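Local atomic coordinates of polyketide synthase (Lyngbya majuscula 19L, PDB entry 3QIT), a protein that acts as a decarboxylating thioesterase of curacin A biosynthesis, an alpha/beta hydrolase that probably hydrolyses the thioester and forms the terminal alkene of the product. Residues D60-G65 and S78-A83; S67-M72 and S200-I205; E122-E127 and T235-D240; S242-P247 and G267-H272. All blocks are in the same frame, centred on the assembly; numbering follows the deposited sequence.

Contact 1: residues D60-G65 and S78-A83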
loop_
_atom_site.group_PDB
_atom_site.type_symbol
_atom_site.label_atom_id
_atom_site.label_comp_id
_atom_site.label_asym_id
_atom_site.label_seq_id
_atom_site.Cartn_x
_atom_site.Cartn_y
_atom_site.Cartn_z
ATOM N N ASP B 60 -19.111 2.384 -0.998
ATOM C CA ASP B 60 -18.275 2.769 -2.130
ATOM C C ASP B 60 -16.820 2.497 -1.703
ATOM O O ASP B 60 -16.350 3.001 -0.667
ATOM C CB ASP B 60 -18.408 4.275 -2.426
ATOM C CG ASP B 60 -19.749 4.676 -3.055
ATOM O OD1 ASP B 60 -20.326 3.943 -3.883
ATOM O OD2 ASP B 60 -20.229 5.784 -2.722
ATOM N N LEU B 61 -16.065 1.754 -2.492
ATOM C CA LEU B 61 -14.644 1.580 -2.197
ATOM C C LEU B 61 -13.943 2.931 -2.337
ATOM O O LEU B 61 -14.438 3.795 -3.080
ATOM C CB LEU B 61 -14.041 0.522 -3.126
ATOM C CG LEU B 61 -14.596 -0.895 -2.955
ATOM C CD1 LEU B 61 -13.989 -1.813 -4.023
ATOM C CD2 LEU B 61 -14.330 -1.423 -1.519
ATOM N N PHE B 62 -12.834 3.149 -1.620
ATOM C CA PHE B 62 -12.132 4.446 -1.745
ATOM C C PHE B 62 -11.811 4.729 -3.205
ATOM O O PHE B 62 -11.523 3.808 -3.982
ATOM C CB PHE B 62 -10.838 4.489 -0.925
ATOM C CG PHE B 62 -11.058 4.664 0.572
ATOM C CD1 PHE B 62 -11.845 5.703 1.069
ATOM C CD2 PHE B 62 -10.446 3.799 1.460
ATOM C CE1 PHE B 62 -12.045 5.845 2.493
ATOM C CE2 PHE B 62 -10.617 3.939 2.847
ATOM C CZ PHE B 62 -11.421 4.962 3.360
ATOM N N GLY B 63 -11.929 5.999 -3.583
ATOM C CA GLY B 63 -11.757 6.411 -4.974
ATOM C C GLY B 63 -12.939 6.157 -5.904
ATOM O O GLY B 63 -12.885 6.524 -7.071
ATOM N N HIS B 64 -14.002 5.527 -5.395
ATOM C CA HIS B 64 -15.171 5.163 -6.210
ATOM C C HIS B 64 -16.390 5.875 -5.646
ATOM O O HIS B 64 -16.424 6.230 -4.467
ATOM C CB HIS B 64 -15.460 3.659 -6.096
ATOM C CG HIS B 64 -14.415 2.780 -6.724
ATOM N ND1 HIS B 64 -13.160 2.587 -6.180
ATOM C CD2 HIS B 64 -14.463 2.018 -7.839
ATOM C CE1 HIS B 64 -12.475 1.745 -6.939
ATOM N NE2 HIS B 64 -13.238 1.396 -7.963
ATOM N N GLY B 65 -17.389 6.091 -6.489
ATOM C CA GLY B 65 -18.700 6.592 -6.024
ATOM C C GLY B 65 -18.552 7.910 -5.288
ATOM O O GLY B 65 -17.912 8.830 -5.791
ATOM N N SER B 78 -5.040 -3.550 -2.547
ATOM C CA SER B 78 -6.014 -4.509 -2.026
ATOM C C SER B 78 -6.061 -4.462 -0.495
ATOM O O SER B 78 -7.139 -4.574 0.083
ATOM C CB SER B 78 -5.715 -5.931 -2.503
ATOM O OG SER B 78 -4.349 -6.242 -2.319
ATOM N N LEU B 79 -4.910 -4.282 0.152
ATOM C CA LEU B 79 -4.873 -4.215 1.635
ATOM C C LEU B 79 -5.685 -3.017 2.172
ATOM O O LEU B 79 -6.447 -3.145 3.127
ATOM C CB LEU B 79 -3.440 -4.164 2.180
ATOM C CG LEU B 79 -3.324 -4.158 3.717
ATOM C CD1 LEU B 79 -3.792 -5.481 4.342
ATOM C CD2 LEU B 79 -1.901 -3.841 4.178
ATOM N N THR B 80 -5.496 -1.843 1.564
ATOM C CA THR B 80 -6.329 -0.687 1.883
ATOM C C THR B 80 -7.818 -0.982 1.721
ATOM O O THR B 80 -8.604 -0.703 2.627
ATOM C CB THR B 80 -5.941 0.532 1.034
ATOM O OG1 THR B 80 -4.634 0.974 1.431
ATOM C CG2 THR B 80 -6.966 1.661 1.202
ATOM N N PHE B 81 -8.224 -1.553 0.579
ATOM C CA PHE B 81 -9.650 -1.912 0.442
ATOM C C PHE B 81 -10.101 -2.929 1.482
ATOM O O PHE B 81 -11.247 -2.867 1.973
ATOM C CB PHE B 81 -9.971 -2.434 -0.969
ATOM C CG PHE B 81 -9.786 -1.395 -2.064
ATOM C CD1 PHE B 81 -10.280 -0.095 -1.911
ATOM C CD2 PHE B 81 -9.177 -1.733 -3.270
ATOM C CE1 PHE B 81 -10.138 0.858 -2.909
ATOM C CE2 PHE B 81 -9.015 -0.776 -4.286
ATOM C CZ PHE B 81 -9.502 0.525 -4.109
ATOM N N LEU B 82 -9.240 -3.892 1.803
ATOM C CA LEU B 82 -9.597 -4.881 2.820
ATOM C C LEU B 82 -9.778 -4.230 4.186
ATOM O O LEU B 82 -10.715 -4.545 4.907
ATOM C CB LEU B 82 -8.548 -5.981 2.893
ATOM C CG LEU B 82 -8.654 -6.981 1.757
ATOM C CD1 LEU B 82 -7.497 -7.973 1.836
ATOM C CD2 LEU B 82 -10.002 -7.692 1.781
ATOM N N ALA B 83 -8.882 -3.307 4.535
ATOM C CA ALA B 83 -8.999 -2.606 5.807
ATOM C C ALA B 83 -10.287 -1.779 5.853
ATOM O O ALA B 83 -10.902 -1.621 6.913
ATOM C CB ALA B 83 -7.745 -1.696 6.052
#
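Carbon contacts carry this buried junction, with the Phe81 ring at its middle. CG of Phe81 is anti to its carbonyl carbon (chi1 -65°), which sends the ring from helix 78-91 into the type II beta turn Leu61-His64. Its CE1 corner meets the first carbons of two side chains, 3.9 Å from Leu61 CB and 4.2 Å from Phe62 CB, while CZ approaches His64 CE1 obliquely. One residue back on the helix, CG2 of Thr80 lies 4.1 Å from CD2 of Phe62, the two side chains crossing at about a right angle; the Thr80 hydroxyl bonds instead to Ser75 O.

No hydrogen bond joins the segments. Phe62 O sits at the edge of the Phe81 ring, near its plane, 3.4 Å from CE1. This oxygen also accepts from His64 ND1 at 3.0 Å, the donor 48° out of the carbonyl plane. The turn closes through His64 N and Leu61 O, 2.9 Å apart, with Gly63 supplying the positive phi.

The contact packs the loop after strand 55-59 of the alpha/beta hydrolase fold against helix 78-91. Beside it, Leu61 and Phe81 touch Met104 and Leu108 of helix 104-115, and Phe62 touches strands 5-11 and 14-21.

Contact 2: residues S67-M72 and S200-I205; sequences SSHLEM and SWDAII
His69 is the first residue of 67-72 to reach across, and with Leu70 it ties the loop after strand 55-59 to the loop after strand 196-199, two loops of the alpha/beta hydrolase fold. Its CG is anti to the carbonyl carbon (chi1 -64°), and the imidazole extends over Asp202, whose CB makes a CH-pi contact with one ring face, 3.8 Å from the centroid and 14° off the normal. The Asp202 carboxylate continues beneath the same side chain: its plane is 17° from that of the ring, and OD2 comes to 3.6 Å from His69 CB. The far end of the imidazole meets Ser200 at its edge, where NE2 donates to Ser200 O at 2.8 Å; the bond is strongly bent and weak.

Leu70 connects through its backbone. A water donates to Leu70 O at 2.6 Å and to Asp202 OD2 at 2.7 Å, while Leu70 N bonds to Tyr76 OH, which is also a partner of OD2. The other oxygen turns back on its own segment: Asp202 OD1 accepts from Ile204 N at 3.2 Å, an Asx turn. CG of Asp202 stands anti to its backbone N, and the carboxylate lies nearly parallel to the ring, shifted toward its CB side; its hydrogen bonds are consistent with fixing that orientation.

The nearby carboxylate, its OD2 bonded to the water and Tyr76, would tend to favour a protonated His69, though the weak NE2 bond does not require one.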
loop_
_atom_site.group_PDB
_atom_site.type_symbol
_atom_site.label_atom_id
_atom_site.label_comp_id
_atom_site.label_asym_id
_atom_site.label_seq_id
_atom_site.Cartn_x
_atom_site.Cartn_y
_atom_site.Cartn_z
ATOM N N SER B 67 -17.166 7.932 -2.022
ATOM C CA SER B 67 -16.112 7.832 -1.021
ATOM C C SER B 67 -14.914 8.726 -1.392
ATOM O O SER B 67 -14.728 9.077 -2.566
ATOM C CB SER B 67 -15.621 6.389 -0.823
ATOM O OG SER B 67 -16.572 5.643 -0.090
ATOM N N SER B 68 -14.127 9.099 -0.384
ATOM C CA SER B 68 -12.930 9.937 -0.609
ATOM C C SER B 68 -11.991 9.368 -1.639
ATOM O O SER B 68 -11.841 8.147 -1.768
ATOM C CB SER B 68 -12.117 10.074 0.688
ATOM O OG SER B 68 -12.881 10.714 1.641
ATOM N N HIS B 69 -11.312 10.276 -2.343
ATOM C CA HIS B 69 -10.137 9.875 -3.130
ATOM C C HIS B 69 -8.940 9.877 -2.188
ATOM O O HIS B 69 -8.838 10.750 -1.293
ATOM C CB HIS B 69 -9.888 10.860 -4.268
ATOM C CG HIS B 69 -10.984 10.896 -5.290
ATOM N ND1 HIS B 69 -10.864 11.567 -6.489
ATOM C CD2 HIS B 69 -12.218 10.336 -5.289
ATOM C CE1 HIS B 69 -11.981 11.421 -7.179
ATOM N NE2 HIS B 69 -12.823 10.690 -6.468
ATOM N N LEU B 70 -8.025 8.931 -2.410
ATOM C CA LEU B 70 -6.821 8.845 -1.595
ATOM C C LEU B 70 -5.756 9.748 -2.204
ATOM O O LEU B 70 -5.318 9.527 -3.339
ATOM C CB LEU B 70 -6.349 7.388 -1.448
ATOM C CG LEU B 70 -7.463 6.434 -0.944
ATOM C CD1 LEU B 70 -6.940 5.006 -0.790
ATOM C CD2 LEU B 70 -8.012 6.946 0.404
ATOM N N GLU B 71 -5.347 10.767 -1.438
ATOM C CA GLU B 71 -4.475 11.820 -1.977
ATOM C C GLU B 71 -3.093 11.302 -2.291
ATOM O O GLU B 71 -2.381 11.856 -3.126
ATOM C CB GLU B 71 -4.323 12.979 -1.001
ATOM C CG GLU B 71 -5.539 13.867 -0.846
ATOM C CD GLU B 71 -5.198 15.092 -0.017
ATOM O OE1 GLU B 71 -5.433 15.058 1.201
ATOM O OE2 GLU B 71 -4.644 16.058 -0.579
ATOM N N MET B 72 -2.700 10.242 -1.615
ATOM C CA MET B 72 -1.453 9.588 -2.013
ATOM C C MET B 72 -1.750 8.303 -2.770
ATOM O O MET B 72 -2.287 7.347 -2.200
ATOM C CB MET B 72 -0.566 9.303 -0.837
ATOM C CG MET B 72 0.855 8.929 -1.337
ATOM S SD MET B 72 2.001 9.186 -0.066
ATOM C CE MET B 72 1.287 8.142 1.196
ATOM N N SER B 200 -16.436 11.349 -11.528
ATOM C CA SER B 200 -16.033 11.907 -10.240
ATOM C C SER B 200 -15.315 10.879 -9.347
ATOM O O SER B 200 -14.875 11.205 -8.242
ATOM C CB SER B 200 -17.246 12.525 -9.540
ATOM O OG SER B 200 -18.188 11.518 -9.275
ATOM N N TRP B 201 -15.153 9.666 -9.858
ATOM C CA TRP B 201 -14.247 8.682 -9.246
ATOM C C TRP B 201 -12.783 9.026 -9.617
ATOM O O TRP B 201 -12.530 9.880 -10.470
ATOM C CB TRP B 201 -14.659 7.245 -9.594
ATOM C CG TRP B 201 -14.820 6.904 -11.059
ATOM C CD1 TRP B 201 -15.991 6.921 -11.792
ATOM C CD2 TRP B 201 -13.779 6.497 -11.964
ATOM N NE1 TRP B 201 -15.736 6.499 -13.095
ATOM C CE2 TRP B 201 -14.387 6.245 -13.217
ATOM C CE3 TRP B 201 -12.396 6.267 -11.816
ATOM C CZ2 TRP B 201 -13.649 5.825 -14.332
ATOM C CZ3 TRP B 201 -11.660 5.835 -12.931
ATOM C CH2 TRP B 201 -12.297 5.628 -14.170
ATOM N N ASP B 202 -11.829 8.395 -8.944
ATOM C CA ASP B 202 -10.418 8.819 -9.062
ATOM C C ASP B 202 -9.785 8.238 -10.317
ATOM O O ASP B 202 -9.576 7.035 -10.385
ATOM C CB ASP B 202 -9.629 8.342 -7.831
ATOM C CG ASP B 202 -8.274 9.019 -7.701
ATOM O OD1 ASP B 202 -7.723 9.481 -8.734
ATOM O OD2 ASP B 202 -7.754 9.088 -6.560
ATOM N N ALA B 203 -9.420 9.094 -11.276
ATOM C CA ALA B 203 -8.858 8.609 -12.556
ATOM C C ALA B 203 -7.646 7.686 -12.434
ATOM O O ALA B 203 -7.367 6.902 -13.353
ATOM C CB ALA B 203 -8.508 9.804 -13.466
ATOM N N ILE B 204 -6.915 7.777 -11.329
ATOM C CA ILE B 204 -5.721 6.925 -11.175
ATOM C C ILE B 204 -6.067 5.427 -11.076
ATOM O O ILE B 204 -5.232 4.577 -11.394
ATOM C CB ILE B 204 -4.851 7.387 -9.978
ATOM C CG1 ILE B 204 -3.397 6.924 -10.151
ATOM C CG2 ILE B 204 -5.444 6.932 -8.650
ATOM C CD1 ILE B 204 -2.568 7.823 -11.075
ATOM N N ILE B 205 -7.305 5.103 -10.689
ATOM C CA ILE B 205 -7.707 3.732 -10.418
ATOM C C ILE B 205 -7.789 2.881 -11.680
ATOM O O ILE B 205 -7.616 1.665 -11.634
ATOM C CB ILE B 205 -9.055 3.691 -9.662
ATOM C CG1 ILE B 205 -8.910 4.386 -8.312
ATOM C CG2 ILE B 205 -9.508 2.256 -9.442
ATOM C CD1 ILE B 205 -10.173 4.505 -7.568
HETATM O O HOH W 1 -5.836 10.761 -5.614
#

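Contact 3: residues E122-E127 and T235-D240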
loop_
_atom_site.group_PDB
_atom_site.type_symbol
_atom_site.label_atom_id
_atom_site.label_comp_id
_atom_site.label_asym_id
_atom_site.label_seq_id
_atom_site.Cartn_x
_atom_site.Cartn_y
_atom_site.Cartn_z
ATOM N N GLU B 122 -23.193 -16.413 5.315
ATOM C CA GLU B 122 -23.019 -17.027 3.987
ATOM C C GLU B 122 -22.208 -16.080 3.123
ATOM O O GLU B 122 -22.402 -14.874 3.178
ATOM C CB GLU B 122 -24.367 -17.304 3.304
ATOM C CG GLU B 122 -24.262 -17.902 1.864
ATOM C CD GLU B 122 -24.205 -19.436 1.834
ATOM O OE1 GLU B 122 -24.664 -20.067 2.808
ATOM O OE2 GLU B 122 -23.724 -20.013 0.832
ATOM N N LEU B 123 -21.308 -16.653 2.334
ATOM C CA LEU B 123 -20.456 -15.912 1.421
ATOM C C LEU B 123 -20.937 -16.178 0.009
ATOM O O LEU B 123 -20.943 -17.329 -0.435
ATOM C CB LEU B 123 -19.018 -16.399 1.579
ATOM C CG LEU B 123 -17.938 -15.743 0.742
ATOM C CD1 LEU B 123 -17.771 -14.222 1.081
ATOM C CD2 LEU B 123 -16.589 -16.505 0.920
ATOM N N ILE B 124 -21.335 -15.121 -0.693
ATOM C CA ILE B 124 -21.903 -15.250 -2.046
ATOM C C ILE B 124 -20.928 -14.560 -2.998
ATOM O O ILE B 124 -20.758 -13.328 -2.944
ATOM C CB ILE B 124 -23.314 -14.622 -2.134
ATOM C CG1 ILE B 124 -24.243 -15.380 -1.170
ATOM C CG2 ILE B 124 -23.854 -14.739 -3.572
ATOM C CD1 ILE B 124 -25.385 -14.598 -0.661
ATOM N N LEU B 125 -20.276 -15.368 -3.841
ATOM C CA LEU B 125 -19.182 -14.890 -4.690
ATOM C C LEU B 125 -19.654 -14.836 -6.127
ATOM O O LEU B 125 -19.820 -15.869 -6.763
ATOM C CB LEU B 125 -17.951 -15.809 -4.533
ATOM C CG LEU B 125 -17.496 -15.900 -3.077
ATOM C CD1 LEU B 125 -16.384 -16.944 -2.951
ATOM C CD2 LEU B 125 -17.025 -14.528 -2.566
ATOM N N VAL B 126 -19.925 -13.625 -6.618
ATOM C CA VAL B 126 -20.482 -13.480 -7.962
ATOM C C VAL B 126 -19.355 -13.160 -8.914
ATOM O O VAL B 126 -18.678 -12.135 -8.753
ATOM C CB VAL B 126 -21.551 -12.369 -8.024
ATOM C CG1 VAL B 126 -22.208 -12.316 -9.412
ATOM C CG2 VAL B 126 -22.627 -12.639 -6.973
ATOM N N GLU B 127 -19.119 -14.075 -9.856
ATOM C CA GLU B 127 -18.060 -13.917 -10.868
ATOM C C GLU B 127 -16.686 -13.704 -10.245
ATOM O O GLU B 127 -15.992 -12.698 -10.491
ATOM C CB GLU B 127 -18.438 -12.815 -11.856
ATOM C CG GLU B 127 -19.567 -13.272 -12.804
ATOM C CD GLU B 127 -19.034 -14.085 -13.961
ATOM O OE1 GLU B 127 -18.172 -13.535 -14.698
ATOM O OE2 GLU B 127 -19.449 -15.265 -14.134
ATOM N N THR B 235 -21.378 -19.816 -1.713
ATOM C CA THR B 235 -22.014 -20.051 -3.000
ATOM C C THR B 235 -21.234 -19.318 -4.075
ATOM O O THR B 235 -21.070 -18.075 -3.989
ATOM C CB THR B 235 -23.455 -19.519 -2.992
ATOM O OG1 THR B 235 -24.179 -20.192 -1.954
ATOM C CG2 THR B 235 -24.148 -19.768 -4.339
ATOM N N LEU B 236 -20.740 -20.093 -5.050
ATOM C CA LEU B 236 -20.106 -19.550 -6.250
ATOM C C LEU B 236 -21.163 -19.299 -7.319
ATOM O O LEU B 236 -21.861 -20.229 -7.747
ATOM C CB LEU B 236 -19.007 -20.494 -6.776
ATOM C CG LEU B 236 -17.819 -20.723 -5.845
ATOM C CD1 LEU B 236 -17.032 -22.002 -6.222
ATOM C CD2 LEU B 236 -16.878 -19.476 -5.840
ATOM N N VAL B 237 -21.286 -18.047 -7.752
ATOM C CA VAL B 237 -22.296 -17.682 -8.737
ATOM C C VAL B 237 -21.633 -17.264 -10.040
ATOM O O VAL B 237 -20.768 -16.389 -10.047
ATOM C CB VAL B 237 -23.201 -16.552 -8.220
ATOM C CG1 VAL B 237 -24.359 -16.273 -9.191
ATOM C CG2 VAL B 237 -23.687 -16.861 -6.805
ATOM N N TYR B 238 -22.041 -17.883 -11.144
ATOM C CA TYR B 238 -21.463 -17.543 -12.454
ATOM C C TYR B 238 -22.513 -17.210 -13.477
ATOM O O TYR B 238 -23.647 -17.694 -13.405
ATOM C CB TYR B 238 -20.652 -18.704 -13.009
ATOM C CG TYR B 238 -19.621 -19.267 -12.081
ATOM C CD1 TYR B 238 -18.367 -18.647 -11.933
ATOM C CD2 TYR B 238 -19.864 -20.444 -11.383
ATOM C CE1 TYR B 238 -17.385 -19.193 -11.083
ATOM C CE2 TYR B 238 -18.903 -20.985 -10.522
ATOM C CZ TYR B 238 -17.663 -20.360 -10.385
ATOM O OH TYR B 238 -16.725 -20.914 -9.545
ATOM N N GLY B 239 -22.132 -16.375 -14.438
ATOM C CA GLY B 239 -22.980 -16.096 -15.588
ATOM C C GLY B 239 -22.787 -17.185 -16.643
ATOM O O GLY B 239 -21.661 -17.543 -16.994
ATOM N N ASP B 240 -23.882 -17.712 -17.164
ATOM C CA ASP B 240 -23.771 -18.809 -18.118
ATOM C C ASP B 240 -23.194 -18.358 -19.459
ATOM O O ASP B 240 -22.755 -19.191 -20.246
ATOM C CB ASP B 240 -25.096 -19.581 -18.273
ATOM C CG ASP B 240 -26.221 -18.736 -18.843
ATOM O OD1 ASP B 240 -26.043 -17.517 -19.046
ATOM O OD2 ASP B 240 -27.309 -19.310 -19.081
#
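Side chains of the two strands lie side by side, pointing the same way on each face of the sheet. On one face Ile124 pairs with Thr235 and Val126 with Val237; diagonally, CG2 of Ile124 is 3.9 Å from CG2 of Val237, and CG2 of Val126 presses on the Val237 CB. On the other, CD1 of Leu125 lies 3.9 Å from CD2 of Leu236, both leucines with CG anti to the carbonyl carbon; Leu125 packs further on Ala109 and Thr110 of helix 104-115.

The backbone that sets these pairs is parallel, the axes 4.8 Å apart and 20° from aligned. Thr235 N, Leu125 N, Val237 N and Glu127 N donate in turn to Leu123 O, Thr235 O, Leu125 O and Val237 O, each at 2.8 Å and all nearly straight. These are adjacent strands of the central alpha/beta hydrolase sheet, with strand 97-102 beyond one and strand 261-265 beyond the other.

Glutamates stand at the two ends of segment 122-127. Glu122, its chain bent at chi2 (89°), crosses obliquely to Thr235 and accepts from OG1 through OE2 at 2.8 Å; the same oxygen forms a salt bridge with Lys261. Glu127 follows the strand in a left-handed backbone conformation and is likewise bent at chi2 (-82°). Its OE2 accepts from Gly239 N at 2.9 Å, met from above the carboxylate plane, and lies at the edge of the Tyr238 ring. OE1 is hydrogen-bonded to Ser242 OG and His269 ND1, as fits the probable acid of a Ser-His-Glu triad.

Contact 4: residues S242-P247 and G267-H272; sequences SKLNRP and GGHNLH
No hydrogen bond joins 242-247 to 267-272, although CA of Ser242 lies only 3.9 Å from CA of Gly268; the adjacent Ser241 makes a backbone bond to Gly267. Gly267 has backbone angles that by themselves call for glycine, and Leu271 CD2 would crowd a CB there. Ser242 CB rests 3.7 Å from both Gly268 C and His269 N. Its OG, anti to the backbone N (chi1 176°), lies at the edge of the His269 ring, near its plane, and 3.9 Å from His269 CB. That oxygen also accepts from Leu244 N at 3.1 Å in an ST turn, and bonds to Glu127 OE1.

The side chains of Leu244 and His269 cross obliquely, with Leu244 CD2 3.7 Å from CE1 and 3.8 Å from ND1 of His269, so that the methyl lies close to the nitrogen bonded to Glu127. The imidazole is confined by the leucine and by this bond, with Ser242 as a second-shell partner of the acid.

His269 touches Ser103, on what is probably the nucleophile elbow (Gly101, Ser103, Gly105), and the geometry fits a Ser103-His269-Glu127 catalytic triad, the histidine following the last sheet strand, as in alpha/beta hydrolases generally.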
loop_
_atom_site.group_PDB
_atom_site.type_symbol
_atom_site.label_atom_id
_atom_site.label_comp_id
_atom_site.label_asym_id
_atom_site.label_seq_id
_atom_site.Cartn_x
_atom_site.Cartn_y
_atom_site.Cartn_z
ATOM N N SER B 242 -20.861 -15.641 -19.306
ATOM C CA SER B 242 -19.642 -14.915 -18.924
ATOM C C SER B 242 -18.403 -15.596 -19.487
ATOM O O SER B 242 -18.330 -16.825 -19.560
ATOM C CB SER B 242 -19.484 -14.803 -17.415
ATOM O OG SER B 242 -18.237 -14.161 -17.117
ATOM N N LYS B 243 -17.428 -14.784 -19.877
ATOM C CA LYS B 243 -16.174 -15.303 -20.397
ATOM C C LYS B 243 -15.037 -15.050 -19.405
ATOM O O LYS B 243 -13.873 -15.304 -19.705
ATOM C CB LYS B 243 -15.875 -14.692 -21.774
ATOM C CG LYS B 243 -17.022 -14.826 -22.782
ATOM C CD LYS B 243 -17.203 -16.270 -23.260
ATOM C CE LYS B 243 -18.571 -16.489 -23.897
ATOM N NZ LYS B 243 -18.845 -17.933 -24.182
ATOM N N LEU B 244 -15.388 -14.565 -18.213
ATOM C CA LEU B 244 -14.399 -14.313 -17.167
ATOM C C LEU B 244 -13.605 -15.578 -16.833
ATOM O O LEU B 244 -12.365 -15.568 -16.824
ATOM C CB LEU B 244 -15.061 -13.755 -15.899
ATOM C CG LEU B 244 -14.083 -13.508 -14.751
ATOM C CD1 LEU B 244 -13.174 -12.322 -15.085
ATOM C CD2 LEU B 244 -14.801 -13.269 -13.422
ATOM N N ASN B 245 -14.318 -16.670 -16.573
ATOM C CA ASN B 245 -13.657 -17.910 -16.203
ATOM C C ASN B 245 -13.691 -18.909 -17.341
ATOM O O ASN B 245 -14.771 -19.282 -17.831
ATOM C CB ASN B 245 -14.293 -18.506 -14.946
ATOM C CG ASN B 245 -13.952 -17.719 -13.696
ATOM O OD1 ASN B 245 -12.798 -17.679 -13.273
ATOM N ND2 ASN B 245 -14.958 -17.086 -13.097
ATOM N N ARG B 246 -12.499 -19.326 -17.760
ATOM C CA ARG B 246 -12.353 -20.421 -18.711
ATOM C C ARG B 246 -12.791 -21.708 -18.007
ATOM O O ARG B 246 -12.888 -21.732 -16.774
ATOM C CB ARG B 246 -10.897 -20.524 -19.181
ATOM C CG ARG B 246 -10.343 -19.261 -19.834
ATOM C CD ARG B 246 -8.825 -19.357 -20.025
ATOM N NE ARG B 246 -8.119 -19.425 -18.741
ATOM C CZ ARG B 246 -6.873 -19.868 -18.574
ATOM N NH1 ARG B 246 -6.159 -20.301 -19.607
ATOM N NH2 ARG B 246 -6.340 -19.888 -17.358
ATOM N N PRO B 247 -13.081 -22.777 -18.772
ATOM C CA PRO B 247 -13.462 -24.037 -18.137
ATOM C C PRO B 247 -12.460 -24.531 -17.088
ATOM O O PRO B 247 -12.880 -25.035 -16.048
ATOM C CB PRO B 247 -13.530 -25.016 -19.311
ATOM C CG PRO B 247 -13.846 -24.171 -20.475
ATOM C CD PRO B 247 -13.190 -22.847 -20.241
ATOM N N GLY B 267 -26.931 -14.919 -17.776
ATOM C CA GLY B 267 -26.319 -13.629 -18.043
ATOM C C GLY B 267 -24.819 -13.728 -18.196
ATOM O O GLY B 267 -24.241 -14.817 -18.114
ATOM N N GLY B 268 -24.187 -12.582 -18.423
ATOM C CA GLY B 268 -22.732 -12.513 -18.589
ATOM C C GLY B 268 -22.018 -12.164 -17.289
ATOM O O GLY B 268 -22.418 -12.612 -16.224
ATOM N N HIS B 269 -20.930 -11.401 -17.393
ATOM C CA HIS B 269 -20.127 -11.065 -16.232
ATOM C C HIS B 269 -20.893 -10.196 -15.244
ATOM O O HIS B 269 -20.729 -10.324 -14.015
ATOM C CB HIS B 269 -18.853 -10.339 -16.683
ATOM C CG HIS B 269 -17.976 -9.913 -15.550
ATOM N ND1 HIS B 269 -17.404 -10.814 -14.673
ATOM C CD2 HIS B 269 -17.557 -8.686 -15.161
ATOM C CE1 HIS B 269 -16.686 -10.153 -13.780
ATOM N NE2 HIS B 269 -16.752 -8.864 -14.060
ATOM N N ASN B 270 -21.743 -9.330 -15.782
ATOM C CA ASN B 270 -22.369 -8.300 -14.961
ATOM C C ASN B 270 -23.728 -8.718 -14.422
ATOM O O ASN B 270 -24.759 -8.104 -14.709
ATOM C CB ASN B 270 -22.414 -7.004 -15.757
ATOM C CG ASN B 270 -21.035 -6.431 -15.950
ATOM O OD1 ASN B 270 -20.307 -6.203 -14.972
ATOM N ND2 ASN B 270 -20.651 -6.225 -17.198
ATOM N N LEU B 271 -23.706 -9.772 -13.617
ATOM C CA LEU B 271 -24.934 -10.401 -13.120
ATOM C C LEU B 271 -25.755 -9.510 -12.194
ATOM O O LEU B 271 -26.975 -9.655 -12.095
ATOM C CB LEU B 271 -24.605 -11.721 -12.421
ATOM C CG LEU B 271 -24.161 -12.905 -13.286
ATOM C CD1 LEU B 271 -23.834 -14.106 -12.394
ATOM C CD2 LEU B 271 -25.208 -13.291 -14.331
ATOM N N HIS B 272 -25.100 -8.573 -11.514
ATOM C CA HIS B 272 -25.816 -7.627 -10.670
ATOM C C HIS B 272 -26.770 -6.748 -11.477
ATOM O O HIS B 272 -27.707 -6.169 -10.917
ATOM C CB HIS B 272 -24.828 -6.777 -9.840
ATOM C CG HIS B 272 -23.862 -5.991 -10.664
ATOM N ND1 HIS B 272 -23.078 -6.567 -11.644
ATOM C CD2 HIS B 272 -23.532 -4.678 -10.644
ATOM C CE1 HIS B 272 -22.317 -5.639 -12.196
ATOM N NE2 HIS B 272 -22.576 -4.486 -11.605
#

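How the contacts relate
From the N terminus, the long loop after strand 55-59 contributes first to contact 1, which closes a short loop of twelve residues onto helix 78-91. Contact 2 starts inside that loop and reaches to 200-205, so it crosses contact 1; the two touch, and both border the second subunit. Contact 3 opens at strand 120-126 and closes at strand 234-239, crossing contact 2 in sequence although their centres lie about 28 Å apart, on opposite sides of the chain's centre. Contact 4 follows in series, closing a loop that contains helix 247-256 and strand 261-265, and meets contact 3 at the probable acid-histidine pair. No contact nests within another.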